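Cellulose hydrolase (Bacillus licheniformis, PDB 4YZT) hydrolyses internal beta-1,4-glucosidic bonds of cellulose as a tri-modular family 5 endoglucanase built around a TIM-barrel catalytic domain. Local coordinates at residues A[246-257]-A[289-299]; A[334-342]-A[355-364]. All coordinates share one frame; numbering follows the deposited sequence.

Interaction 1 of 2, residues A[246-257]-A[289-299]; sequences ISEMEEDIKPVY and TFVRLAHKYQM
E250 and L293, their CA atoms 6.7 Å apart, lie where helices 246-257 and 289-296 run side by side in nearly the same direction, the short axes 10.4 Å apart and crossing at -23°. E250 stretches across L293, its CG anti to the backbone N, and carries a carboxylate gripped at one oxygen. OE2 accepts K296 NZ at 2.8 Å on its syn lone pair, completing a salt bridge, and Y297 OH at 2.6 Å on its anti lone pair. Both bonds thus converge on OE2 from its two lone-pair sides, and the carboxylate plane stands 71° from that of the phenol ring. The helices are neighbours on the outside of the barrel: 243-261 leads from strand 218-224 to 267-272, and 280-296 from 267-272 to 299-303, each the main helix of a right-handed beta-alpha-beta crossover. Apolar groups pack along the rest of the interface. M249 bends at its last torsion (chi3 -90°), bringing CE within 3.7 Å of F290 CB while SD lies at the F290 ring edge in a Met-aromatic contact. I253 CD1 presses on L293 CB at 3.7 Å. The Y257 ring has Y297 CD1 over one face, 3.4 Å from Y257 CG, though the two rings meet obliquely. A Schellman motif with Q298 as C-prime ends the second helix and sends M299 back across, CE meeting V256 CB and lying 3.6 Å from I253 O, beside the turn kinked at P255.

Interaction 2 of 2, residues A[334-342]-A[355-364]; sequences VPNAIIKPA and QTVDIQLNGN
I338, I339 and K340 pair antiparallel with Q360, I359 and D358, the two short strands lying 4.7 Å apart at 155°. I338 with Q360 and K340 with D358 are hydrogen-bonded pairs, each closed by two N-H...O bonds; I339 with I359 between them is a non-hydrogen-bonded pair. On the face carrying I339 and I359, the CG2 of I339 meets the CG1 of I359 at 4.1 Å, and V357 CG1 comes up against I339 CB at 4.0 Å. A337 CB adds to this row by touching I359 CG2, and F416 and F418 of strand 409-418 cover it. The other face carries I338, K340, D358 and Q360, with I338 resting on I326 of helix 321-330. Past the strand ends two asparagine amides continue the pairing into the loops. N362 ND2 gives its N-H to N336 O at 2.8 Å, nearly straight at 168°, the acceptor lying in the amide plane. Q360 NE2 binds N362 OD1 within the carbonyl plane, on a lone pair, so the N362 amide is held at both its N and its O, which sets its rotation. N364 ND2 reaches P335 O at 2.9 Å from above the carbonyl plane. P335 CB packs on N362 O. These asparagines belong to a type I' turn from L361 to N364, whose middle residues, N362 and G363, both have positive phi. At the other end the peptide before P341 is cis, and the proline ring packs loosely beside V357. The two strands form the first beta hairpin of the X2 module, a family of the E-set clan with an immunoglobulin-like fold, named for carbohydrate binding.

In the fold
Interaction 1 closes in the catalytic barrel before interaction 2 opens the X2 module, and their centres are 21 Å apart, yet the two touch. R292 of helix 280-296 packs its CD 3.7 Å from P335 CA, and its guanidinium lies beside N362. D288, just before segment 289-299, ties the barrel helix to the start of segment 334-342: OD1 accepts a hydrogen bond from N336, while OD2 holds R292 in a salt bridge. Toward the barrel interior, F290 meets the rings of Y224 and Y272, chain neighbours of the glycan-pocket residues H223, Y225 and E271. The F290 side chain is about 12 Å from a bound glucose unit, consistent with interaction 1 lying behind the pocket residues rather than among them.

Interaction 1 of 2, residues A[246-257]-A[289-299]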
# COMPACT_ATOMS: atom_id res chain seq x y z
N ILE A 246 -12.95 12.29 -1.51
CA ILE A 246 -13.59 11.40 -0.55
C ILE A 246 -14.92 10.86 -1.09
O ILE A 246 -15.26 9.68 -0.90
CB ILE A 246 -13.83 12.14 0.77
CG1 ILE A 246 -12.48 12.48 1.42
CG2 ILE A 246 -14.71 11.31 1.71
CD1 ILE A 246 -12.57 13.65 2.39
N SER A 247 -15.67 11.74 -1.75
CA SER A 247 -16.92 11.35 -2.40
C SER A 247 -16.67 10.30 -3.50
O SER A 247 -17.41 9.33 -3.62
CB SER A 247 -17.61 12.58 -3.00
OG SER A 247 -18.77 12.21 -3.71
N GLU A 248 -15.62 10.52 -4.29
CA GLU A 248 -15.28 9.65 -5.41
C GLU A 248 -14.83 8.26 -4.96
O GLU A 248 -15.16 7.26 -5.61
CB GLU A 248 -14.21 10.31 -6.28
CG GLU A 248 -14.79 11.43 -7.14
CD GLU A 248 -13.76 12.45 -7.61
OE1 GLU A 248 -12.55 12.23 -7.40
OE2 GLU A 248 -14.19 13.46 -8.20
N MET A 249 -14.11 8.21 -3.85
CA MET A 249 -13.72 6.93 -3.27
C MET A 249 -14.97 6.12 -2.91
O MET A 249 -15.05 4.93 -3.24
CB MET A 249 -12.83 7.14 -2.04
CG MET A 249 -12.49 5.84 -1.33
SD MET A 249 -11.45 6.14 0.12
CE MET A 249 -9.83 6.03 -0.63
N GLU A 250 -15.95 6.74 -2.27
CA GLU A 250 -17.16 6.01 -1.89
C GLU A 250 -17.96 5.57 -3.13
O GLU A 250 -18.41 4.42 -3.21
CB GLU A 250 -18.06 6.85 -0.97
CG GLU A 250 -19.39 6.16 -0.62
CD GLU A 250 -19.96 6.58 0.72
OE1 GLU A 250 -19.57 7.64 1.25
OE2 GLU A 250 -20.83 5.85 1.26
N GLU A 251 -18.12 6.48 -4.08
CA GLU A 251 -18.87 6.17 -5.30
C GLU A 251 -18.19 5.07 -6.12
O GLU A 251 -18.84 4.35 -6.86
CB GLU A 251 -19.07 7.42 -6.16
CG GLU A 251 -20.13 8.40 -5.61
CD GLU A 251 -21.36 7.71 -4.97
OE1 GLU A 251 -22.13 7.02 -5.68
OE2 GLU A 251 -21.57 7.88 -3.74
N ASP A 252 -16.87 4.93 -5.96
CA ASP A 252 -16.15 3.84 -6.60
C ASP A 252 -16.63 2.47 -6.12
O ASP A 252 -16.85 1.57 -6.93
CB ASP A 252 -14.64 3.95 -6.35
CG ASP A 252 -13.94 4.80 -7.40
OD1 ASP A 252 -14.59 5.19 -8.40
OD2 ASP A 252 -12.73 5.08 -7.23
N ILE A 253 -16.81 2.30 -4.81
CA ILE A 253 -17.02 0.96 -4.27
C ILE A 253 -18.49 0.65 -3.92
O ILE A 253 -18.88 -0.52 -3.87
CB ILE A 253 -16.12 0.73 -3.03
CG1 ILE A 253 -16.64 1.52 -1.82
CG2 ILE A 253 -14.67 1.12 -3.34
CD1 ILE A 253 -15.84 1.25 -0.56
N LYS A 254 -19.31 1.69 -3.72
CA LYS A 254 -20.75 1.48 -3.47
C LYS A 254 -21.47 0.57 -4.49
O LYS A 254 -22.30 -0.25 -4.10
CB LYS A 254 -21.46 2.84 -3.40
CG LYS A 254 -22.96 2.76 -3.08
CD LYS A 254 -23.57 4.15 -3.00
CE LYS A 254 -25.05 4.11 -2.68
NZ LYS A 254 -25.58 5.49 -2.52
N PRO A 255 -21.19 0.69 -5.81
CA PRO A 255 -21.88 -0.21 -6.74
C PRO A 255 -21.58 -1.70 -6.53
O PRO A 255 -22.38 -2.55 -6.94
CB PRO A 255 -21.36 0.24 -8.11
CG PRO A 255 -21.00 1.66 -7.92
CD PRO A 255 -20.44 1.74 -6.53
N VAL A 256 -20.44 -2.01 -5.90
CA VAL A 256 -20.08 -3.41 -5.64
C VAL A 256 -20.94 -3.92 -4.49
O VAL A 256 -21.39 -5.07 -4.50
CB VAL A 256 -18.58 -3.57 -5.32
CG1 VAL A 256 -18.26 -5.01 -4.94
CG2 VAL A 256 -17.74 -3.15 -6.52
N TYR A 257 -21.18 -3.05 -3.52
CA TYR A 257 -22.13 -3.37 -2.47
C TYR A 257 -23.52 -3.58 -3.07
O TYR A 257 -24.21 -4.54 -2.74
CB TYR A 257 -22.17 -2.26 -1.42
CG TYR A 257 -23.32 -2.41 -0.47
CD1 TYR A 257 -23.25 -3.32 0.57
CD2 TYR A 257 -24.46 -1.65 -0.62
CE1 TYR A 257 -24.31 -3.48 1.45
CE2 TYR A 257 -25.53 -1.80 0.25
CZ TYR A 257 -25.44 -2.71 1.28
OH TYR A 257 -26.49 -2.86 2.16
N THR A 289 -10.20 6.52 5.81
CA THR A 289 -11.38 6.72 4.98
C THR A 289 -11.69 5.46 4.20
O THR A 289 -12.83 4.99 4.20
CB THR A 289 -11.20 7.90 4.00
OG1 THR A 289 -10.92 9.09 4.75
CG2 THR A 289 -12.46 8.11 3.17
N PHE A 290 -10.68 4.89 3.53
CA PHE A 290 -10.93 3.69 2.74
C PHE A 290 -11.33 2.50 3.60
O PHE A 290 -12.27 1.78 3.25
CB PHE A 290 -9.72 3.30 1.89
CG PHE A 290 -10.02 2.12 1.02
CD1 PHE A 290 -10.82 2.27 -0.10
CD2 PHE A 290 -9.53 0.86 1.33
CE1 PHE A 290 -11.13 1.19 -0.90
CE2 PHE A 290 -9.83 -0.23 0.53
CZ PHE A 290 -10.63 -0.07 -0.58
N VAL A 291 -10.64 2.26 4.70
CA VAL A 291 -10.96 1.08 5.49
C VAL A 291 -12.36 1.22 6.12
O VAL A 291 -13.10 0.23 6.18
CB VAL A 291 -9.89 0.81 6.57
CG1 VAL A 291 -10.30 -0.41 7.45
CG2 VAL A 291 -8.56 0.54 5.90
N ARG A 292 -12.72 2.42 6.56
CA ARG A 292 -14.06 2.63 7.11
C ARG A 292 -15.13 2.42 6.04
O ARG A 292 -16.19 1.89 6.33
CB ARG A 292 -14.21 4.03 7.73
CG ARG A 292 -13.47 4.19 9.06
CD ARG A 292 -14.05 5.27 9.96
NE ARG A 292 -13.74 6.63 9.52
CZ ARG A 292 -14.55 7.40 8.80
NH1 ARG A 292 -15.73 6.93 8.41
NH2 ARG A 292 -14.18 8.63 8.45
N LEU A 293 -14.85 2.82 4.80
CA LEU A 293 -15.81 2.60 3.72
C LEU A 293 -15.96 1.11 3.40
O LEU A 293 -17.08 0.62 3.21
CB LEU A 293 -15.41 3.39 2.47
CG LEU A 293 -15.65 4.89 2.53
CD1 LEU A 293 -14.96 5.61 1.34
CD2 LEU A 293 -17.16 5.17 2.53
N ALA A 294 -14.84 0.39 3.34
CA ALA A 294 -14.89 -1.06 3.15
C ALA A 294 -15.72 -1.72 4.27
O ALA A 294 -16.59 -2.55 4.02
CB ALA A 294 -13.49 -1.64 3.12
N HIS A 295 -15.46 -1.32 5.51
CA HIS A 295 -16.22 -1.87 6.63
C HIS A 295 -17.71 -1.56 6.50
O HIS A 295 -18.56 -2.44 6.67
CB HIS A 295 -15.67 -1.35 7.96
CG HIS A 295 -16.02 -2.21 9.14
ND1 HIS A 295 -17.16 -2.02 9.88
CD2 HIS A 295 -15.38 -3.27 9.69
CE1 HIS A 295 -17.22 -2.94 10.84
NE2 HIS A 295 -16.15 -3.70 10.75
N LYS A 296 -18.03 -0.30 6.19
CA LYS A 296 -19.43 0.13 6.00
C LYS A 296 -20.15 -0.74 4.98
O LYS A 296 -21.34 -1.07 5.14
CB LYS A 296 -19.46 1.59 5.55
CG LYS A 296 -20.84 2.14 5.17
CD LYS A 296 -20.70 3.58 4.66
CE LYS A 296 -22.02 4.25 4.41
NZ LYS A 296 -21.83 5.61 3.82
N TYR A 297 -19.45 -1.10 3.91
CA TYR A 297 -20.10 -1.85 2.84
C TYR A 297 -19.80 -3.35 2.93
O TYR A 297 -19.99 -4.09 1.97
CB TYR A 297 -19.70 -1.28 1.47
CG TYR A 297 -20.35 0.08 1.22
CD1 TYR A 297 -21.73 0.19 1.07
CD2 TYR A 297 -19.59 1.24 1.15
CE1 TYR A 297 -22.33 1.42 0.86
CE2 TYR A 297 -20.19 2.48 0.93
CZ TYR A 297 -21.56 2.55 0.78
OH TYR A 297 -22.18 3.76 0.58
N GLN A 298 -19.35 -3.79 4.11
CA GLN A 298 -19.13 -5.20 4.39
C GLN A 298 -18.13 -5.89 3.44
O GLN A 298 -18.36 -7.03 3.02
CB GLN A 298 -20.46 -5.96 4.35
CG GLN A 298 -21.52 -5.35 5.26
CD GLN A 298 -22.88 -5.98 5.05
OE1 GLN A 298 -22.99 -7.19 4.91
NE2 GLN A 298 -23.92 -5.16 4.99
N MET A 299 -17.02 -5.21 3.15
CA MET A 299 -15.96 -5.75 2.31
C MET A 299 -14.67 -5.90 3.12
O MET A 299 -14.25 -4.97 3.79
CB MET A 299 -15.70 -4.84 1.11
CG MET A 299 -16.93 -4.63 0.26
SD MET A 299 -16.72 -3.19 -0.77
CE MET A 299 -18.28 -3.25 -1.67

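Interaction 2 of 2, residues A[334-342]-A[355-364]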
# COMPACT_ATOMS: atom_id res chain seq x y z
N VAL A 334 -14.18 0.86 13.99
CA VAL A 334 -13.98 1.94 14.96
C VAL A 334 -13.35 3.15 14.27
O VAL A 334 -12.24 3.07 13.76
CB VAL A 334 -13.09 1.48 16.13
CG1 VAL A 334 -12.92 2.59 17.16
CG2 VAL A 334 -13.69 0.23 16.78
N PRO A 335 -14.08 4.26 14.19
CA PRO A 335 -13.53 5.47 13.57
C PRO A 335 -12.34 6.07 14.34
O PRO A 335 -12.30 6.01 15.58
CB PRO A 335 -14.71 6.43 13.57
CG PRO A 335 -15.92 5.53 13.58
CD PRO A 335 -15.52 4.38 14.46
N ASN A 336 -11.41 6.64 13.60
CA ASN A 336 -10.22 7.27 14.15
C ASN A 336 -10.23 8.77 13.94
O ASN A 336 -10.54 9.24 12.83
CB ASN A 336 -8.95 6.68 13.52
CG ASN A 336 -8.90 5.18 13.60
OD1 ASN A 336 -8.58 4.62 14.65
ND2 ASN A 336 -9.21 4.51 12.49
N ALA A 337 -9.88 9.52 14.98
CA ALA A 337 -9.71 10.95 14.84
C ALA A 337 -8.44 11.24 14.02
O ALA A 337 -7.45 10.51 14.10
CB ALA A 337 -9.64 11.61 16.22
N ILE A 338 -8.49 12.29 13.21
CA ILE A 338 -7.36 12.67 12.37
C ILE A 338 -6.98 14.13 12.65
O ILE A 338 -7.83 15.03 12.55
CB ILE A 338 -7.67 12.49 10.87
CG1 ILE A 338 -8.18 11.07 10.57
CG2 ILE A 338 -6.45 12.80 10.03
CD1 ILE A 338 -7.12 9.97 10.75
N ILE A 339 -5.72 14.37 13.04
CA ILE A 339 -5.23 15.73 13.28
C ILE A 339 -4.58 16.35 12.04
O ILE A 339 -4.04 15.64 11.18
CB ILE A 339 -4.21 15.78 14.45
CG1 ILE A 339 -2.91 15.06 14.07
CG2 ILE A 339 -4.82 15.22 15.73
CD1 ILE A 339 -1.79 15.22 15.09
N LYS A 340 -4.63 17.68 11.96
CA LYS A 340 -3.96 18.45 10.91
C LYS A 340 -3.41 19.74 11.52
O LYS A 340 -4.18 20.57 12.02
CB LYS A 340 -4.91 18.77 9.76
CG LYS A 340 -4.24 19.15 8.45
CD LYS A 340 -5.24 19.29 7.31
CE LYS A 340 -4.53 19.59 5.99
NZ LYS A 340 -5.50 19.91 4.90
N PRO A 341 -2.08 19.94 11.46
CA PRO A 341 -1.10 19.11 10.77
C PRO A 341 -0.63 17.93 11.60
O PRO A 341 -0.73 17.96 12.82
CB PRO A 341 0.06 20.09 10.51
CG PRO A 341 0.02 20.99 11.71
CD PRO A 341 -1.45 21.12 12.09
N ALA A 342 -0.09 16.92 10.94
CA ALA A 342 0.54 15.79 11.62
C ALA A 342 2.03 16.05 11.80
O ALA A 342 2.66 15.50 12.70
CB ALA A 342 0.30 14.50 10.86
N GLN A 355 0.04 27.76 18.18
CA GLN A 355 -0.13 26.87 17.04
C GLN A 355 -1.48 26.18 17.09
O GLN A 355 -1.83 25.56 18.09
CB GLN A 355 0.97 25.82 17.02
CG GLN A 355 0.79 24.79 15.92
CD GLN A 355 0.93 25.41 14.55
OE1 GLN A 355 1.75 26.31 14.34
NE2 GLN A 355 0.11 24.95 13.61
N THR A 356 -2.24 26.26 16.00
CA THR A 356 -3.53 25.60 15.93
C THR A 356 -3.39 24.22 15.32
O THR A 356 -2.70 24.03 14.31
CB THR A 356 -4.56 26.45 15.14
OG1 THR A 356 -4.81 27.67 15.86
CG2 THR A 356 -5.88 25.71 14.97
N VAL A 357 -4.03 23.24 15.96
CA VAL A 357 -4.16 21.90 15.43
C VAL A 357 -5.64 21.59 15.30
O VAL A 357 -6.37 21.61 16.29
CB VAL A 357 -3.48 20.84 16.33
CG1 VAL A 357 -3.50 19.47 15.67
CG2 VAL A 357 -2.06 21.24 16.65
N ASP A 358 -6.10 21.32 14.08
CA ASP A 358 -7.48 20.95 13.84
C ASP A 358 -7.67 19.44 13.92
O ASP A 358 -6.82 18.68 13.45
CB ASP A 358 -7.96 21.48 12.48
CG ASP A 358 -7.98 23.00 12.42
OD1 ASP A 358 -8.50 23.63 13.36
OD2 ASP A 358 -7.49 23.55 11.41
N ILE A 359 -8.78 19.01 14.50
CA ILE A 359 -9.05 17.58 14.63
C ILE A 359 -10.36 17.18 13.96
O ILE A 359 -11.43 17.68 14.31
CB ILE A 359 -9.10 17.16 16.12
CG1 ILE A 359 -7.91 17.72 16.90
CG2 ILE A 359 -9.17 15.64 16.25
CD1 ILE A 359 -7.94 17.36 18.36
N GLN A 360 -10.28 16.28 12.98
CA GLN A 360 -11.45 15.59 12.46
C GLN A 360 -11.77 14.44 13.42
O GLN A 360 -11.20 13.36 13.32
CB GLN A 360 -11.21 15.09 11.03
CG GLN A 360 -12.33 14.25 10.42
CD GLN A 360 -12.05 13.85 8.98
OE1 GLN A 360 -11.33 14.54 8.26
NE2 GLN A 360 -12.60 12.72 8.56
N LEU A 361 -12.68 14.71 14.35
CA LEU A 361 -12.95 13.81 15.47
C LEU A 361 -13.56 12.48 15.03
O LEU A 361 -13.26 11.44 15.61
CB LEU A 361 -13.87 14.49 16.48
CG LEU A 361 -13.22 15.61 17.28
CD1 LEU A 361 -14.27 16.36 18.09
CD2 LEU A 361 -12.15 15.05 18.21
N ASN A 362 -14.39 12.52 13.99
CA ASN A 362 -15.10 11.33 13.52
C ASN A 362 -15.85 10.64 14.66
O ASN A 362 -15.81 9.42 14.78
CB ASN A 362 -14.14 10.35 12.83
CG ASN A 362 -13.63 10.87 11.49
OD1 ASN A 362 -14.34 11.54 10.74
ND2 ASN A 362 -12.37 10.54 11.17
N GLY A 363 -16.50 11.43 15.51
CA GLY A 363 -17.27 10.90 16.62
C GLY A 363 -16.51 10.70 17.93
O GLY A 363 -17.11 10.39 18.96
N ASN A 364 -15.20 10.87 17.89
CA ASN A 364 -14.37 10.63 19.07
C ASN A 364 -14.22 11.85 19.98
O ASN A 364 -14.68 12.95 19.65
CB ASN A 364 -12.99 10.13 18.63
CG ASN A 364 -13.03 8.73 18.05
OD1 ASN A 364 -13.47 7.79 18.70
ND2 ASN A 364 -12.58 8.58 16.81
O HOH W 1 -14.30 5.82 17.44